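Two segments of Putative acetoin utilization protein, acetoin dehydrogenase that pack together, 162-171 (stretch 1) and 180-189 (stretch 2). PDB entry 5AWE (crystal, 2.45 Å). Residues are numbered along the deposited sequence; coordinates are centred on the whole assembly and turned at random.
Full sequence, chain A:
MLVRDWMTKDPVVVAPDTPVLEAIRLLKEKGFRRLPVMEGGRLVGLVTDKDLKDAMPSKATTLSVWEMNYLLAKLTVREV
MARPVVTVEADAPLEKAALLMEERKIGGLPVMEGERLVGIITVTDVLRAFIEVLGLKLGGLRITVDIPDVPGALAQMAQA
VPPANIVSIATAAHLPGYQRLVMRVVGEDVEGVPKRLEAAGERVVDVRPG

Stretch 1 (162-171) PPANIVSIAT
Stretch 2 180-189: RLVMRVVGED

A beta bulge lets two antiparallel strands stay paired while one of them carries an extra residue, and this pair is a compact example. The two stretches pair as antiparallel strands, their N-to-C directions 159° apart and their axes approaching to 4.5 Å. Asn-165 faces Val-186 in a hydrogen-bonded pair, with Asn-165 N to Val-186 O and Val-186 N to Asn-165 O both 2.8 Å. Ile-166 then lies opposite Val-185, CA to CA 4.4 Å. Here the register slips by one: Val-167, at phi/psi -105/-31, breaks the extended run, and Arg-184 is bonded by two successive residues, Val-167 N to Arg-184 O and Arg-184 N to Ser-168 O, each 3.0 Å. Beyond the bulge, Ile-169 pairs with Met-183, Ala-170 with Val-182 and Thr-171 with Leu-181. Ala-170 N reaches Val-182 O at 2.8 Å, and Val-182 N reaches Ala-170 O at 2.7 Å. CA-H...O contacts supplement this ladder, among them Leu-181 CA to Ala-170 O at 3.1 Å.

Before the strand, a cis peptide precedes Pro-163, whose CG packs 3.6 Å from Glu-188 O. One water bridges this end, donating to Pro-163 O (2.6 Å) and accepting from Glu-188 N (2.9 Å). Gly-187 adopts phi/psi 92/-149, where a CB would jam against the preceding carbonyl and lie 3.1 Å from Asn-165 ND2; glycine fits both constraints.

Side chains alternate between the sheet's faces. On one, Ile-166 (m, t), Ile-169 (m, t), Thr-171 (m), Leu-181 (m, t), selenomethionine Met-183 (t, t, chi3 -142°) and Val-185 (m) form a buried, largely apolar layer. The flexible Met-183 bends its end toward stretch 1, placing CE 3.2 Å from Ile-166 CD1 and 3.8 Å from Ile-169 CD1; Ile-169 CG2 meets Leu-181 CD2 at 3.9 Å.

The other face is more mixed, carrying Asn-165 (m), Ser-168 (p), Ala-170, Val-182 (t), Arg-184 (m, t, t, chi4 -83°) and Val-186 (m). Small Ser-168 and Ala-170 are buried there. Ser-168 OG lies 4.0 Å from Arg-184 CB and accepts from a second water at 3.1 Å, which also donates to Val-182 O at 3.0 Å. The long Arg-184 leads its end away, its guanidinium hydrogen-bonded elsewhere in the structure. At the bulge Val-167 (t) points toward stretch 2, and its CG2 meets Val-186 CG2 at 3.6 Å. Together the stretches bury 857 Å².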

# COMPACT_ATOMS: atom_id res chain seq x y z
N PRO A 162 19.72 49.65 -36.88
CA PRO A 162 18.69 50.64 -37.21
C PRO A 162 18.32 50.56 -38.69
O PRO A 162 19.15 50.23 -39.52
CB PRO A 162 19.34 51.98 -36.84
CG PRO A 162 20.33 51.62 -35.78
CD PRO A 162 20.87 50.27 -36.20
N PRO A 163 17.06 50.90 -39.03
CA PRO A 163 15.96 51.35 -38.18
C PRO A 163 15.37 50.32 -37.20
O PRO A 163 14.45 50.66 -36.43
CB PRO A 163 14.91 51.83 -39.18
CG PRO A 163 15.13 50.96 -40.36
CD PRO A 163 16.61 50.65 -40.41
N ALA A 164 15.86 49.09 -37.23
CA ALA A 164 15.34 48.04 -36.34
C ALA A 164 15.94 48.16 -34.94
O ALA A 164 16.92 48.88 -34.73
CB ALA A 164 15.63 46.66 -36.92
N ASN A 165 15.34 47.44 -33.99
CA ASN A 165 15.76 47.48 -32.59
C ASN A 165 16.42 46.19 -32.16
O ASN A 165 16.08 45.11 -32.65
CB ASN A 165 14.56 47.74 -31.67
CG ASN A 165 13.93 49.09 -31.90
OD1 ASN A 165 14.43 50.11 -31.42
ND2 ASN A 165 12.82 49.11 -32.63
N ILE A 166 17.35 46.30 -31.21
CA ILE A 166 17.88 45.13 -30.53
C ILE A 166 17.13 44.95 -29.21
O ILE A 166 16.95 45.91 -28.45
CB ILE A 166 19.36 45.31 -30.22
CG1 ILE A 166 20.13 45.52 -31.51
CG2 ILE A 166 19.89 44.10 -29.44
CD1 ILE A 166 21.40 46.33 -31.33
N VAL A 167 16.68 43.72 -28.95
CA VAL A 167 15.97 43.43 -27.70
C VAL A 167 16.83 42.65 -26.71
O VAL A 167 16.68 42.79 -25.49
CB VAL A 167 14.67 42.64 -28.00
CG1 VAL A 167 14.01 42.20 -26.71
CG2 VAL A 167 13.72 43.52 -28.79
N SER A 168 17.75 41.83 -27.23
CA SER A 168 18.67 41.10 -26.37
C SER A 168 19.86 40.53 -27.11
O SER A 168 19.77 40.15 -28.28
CB SER A 168 17.94 39.96 -25.64
OG SER A 168 17.55 38.95 -26.55
N ILE A 169 20.98 40.46 -26.40
CA ILE A 169 22.21 39.88 -26.91
C ILE A 169 22.72 38.86 -25.90
O ILE A 169 22.78 39.15 -24.70
CB ILE A 169 23.29 40.97 -27.13
CG1 ILE A 169 22.87 41.88 -28.28
CG2 ILE A 169 24.63 40.33 -27.45
CD1 ILE A 169 23.70 43.14 -28.40
N ALA A 170 23.06 37.67 -26.40
CA ALA A 170 23.74 36.67 -25.59
C ALA A 170 25.04 36.20 -26.25
O ALA A 170 25.16 36.22 -27.50
CB ALA A 170 22.83 35.48 -25.34
N THR A 171 26.00 35.79 -25.42
CA THR A 171 27.26 35.25 -25.92
C THR A 171 27.19 33.73 -26.05
O THR A 171 27.24 33.02 -25.06
CB THR A 171 28.44 35.60 -24.97
OG1 THR A 171 28.54 37.02 -24.85
CG2 THR A 171 29.76 35.05 -25.52
N ARG A 180 31.01 35.22 -30.23
CA ARG A 180 29.83 34.79 -30.98
C ARG A 180 28.51 35.14 -30.29
O ARG A 180 28.18 34.58 -29.24
CB ARG A 180 29.86 33.28 -31.25
CG ARG A 180 28.54 32.75 -31.81
CD ARG A 180 28.74 31.45 -32.55
NE ARG A 180 29.70 31.61 -33.64
CZ ARG A 180 30.16 30.60 -34.37
NH1 ARG A 180 29.74 29.36 -34.14
NH2 ARG A 180 31.04 30.83 -35.34
N LEU A 181 27.77 36.05 -30.90
CA LEU A 181 26.57 36.60 -30.28
C LEU A 181 25.30 35.99 -30.86
O LEU A 181 25.19 35.80 -32.07
CB LEU A 181 26.53 38.13 -30.47
CG LEU A 181 27.80 38.88 -30.04
CD1 LEU A 181 27.67 40.35 -30.39
CD2 LEU A 181 28.02 38.70 -28.53
N VAL A 182 24.35 35.70 -29.99
CA VAL A 182 22.99 35.42 -30.43
C VAL A 182 22.18 36.67 -30.13
O VAL A 182 22.08 37.11 -28.97
CB VAL A 182 22.39 34.17 -29.72
CG1 VAL A 182 20.96 33.93 -30.16
CG2 VAL A 182 23.23 32.94 -30.06
N MSE A 183 21.62 37.26 -31.17
CA MSE A 183 21.04 38.59 -31.07
C MSE A 183 19.62 38.52 -31.60
O MSE A 183 19.37 37.93 -32.65
CB MSE A 183 21.86 39.60 -31.90
CG MSE A 183 21.48 41.07 -31.71
SE MSE A 183 22.26 42.18 -32.94
CE MSE A 183 22.60 43.49 -31.98
N ARG A 184 18.68 39.09 -30.86
CA ARG A 184 17.31 39.17 -31.34
C ARG A 184 16.97 40.60 -31.67
O ARG A 184 17.13 41.49 -30.84
CB ARG A 184 16.34 38.59 -30.30
CG ARG A 184 16.34 37.08 -30.31
CD ARG A 184 15.60 36.47 -29.15
NE ARG A 184 15.77 35.02 -29.15
CZ ARG A 184 15.04 34.17 -29.88
NH1 ARG A 184 14.08 34.63 -30.68
NH2 ARG A 184 15.26 32.87 -29.82
N VAL A 185 16.52 40.81 -32.90
CA VAL A 185 16.22 42.15 -33.38
C VAL A 185 14.78 42.18 -33.86
O VAL A 185 14.25 41.17 -34.34
CB VAL A 185 17.16 42.56 -34.54
CG1 VAL A 185 18.62 42.64 -34.03
CG2 VAL A 185 17.04 41.55 -35.68
N VAL A 186 14.13 43.34 -33.70
CA VAL A 186 12.73 43.48 -34.06
C VAL A 186 12.46 44.83 -34.71
O VAL A 186 13.32 45.72 -34.72
CB VAL A 186 11.81 43.38 -32.82
CG1 VAL A 186 11.97 42.02 -32.14
CG2 VAL A 186 12.15 44.51 -31.85
N GLY A 187 11.25 44.98 -35.23
CA GLY A 187 10.78 46.28 -35.67
C GLY A 187 11.05 46.58 -37.13
O GLY A 187 11.09 45.67 -37.96
N GLU A 188 11.25 47.86 -37.42
CA GLU A 188 11.29 48.36 -38.78
C GLU A 188 12.43 47.77 -39.59
O GLU A 188 13.60 47.91 -39.22
CB GLU A 188 11.40 49.88 -38.77
CG GLU A 188 11.30 50.52 -40.14
CD GLU A 188 11.16 52.03 -40.07
OE1 GLU A 188 10.40 52.51 -39.20
OE2 GLU A 188 11.82 52.72 -40.88
N ASP A 189 12.08 47.12 -40.69
CA ASP A 189 13.06 46.65 -41.66
C ASP A 189 14.05 45.66 -41.04
O ASP A 189 15.22 45.62 -41.42
CB ASP A 189 13.81 47.84 -42.27
CG ASP A 189 14.64 47.43 -43.48
OD1 ASP A 189 14.25 46.48 -44.19
OD2 ASP A 189 15.70 48.06 -43.71
O HOH W 1 12.43 49.42 -35.25
O HOH W 2 19.45 36.79 -27.59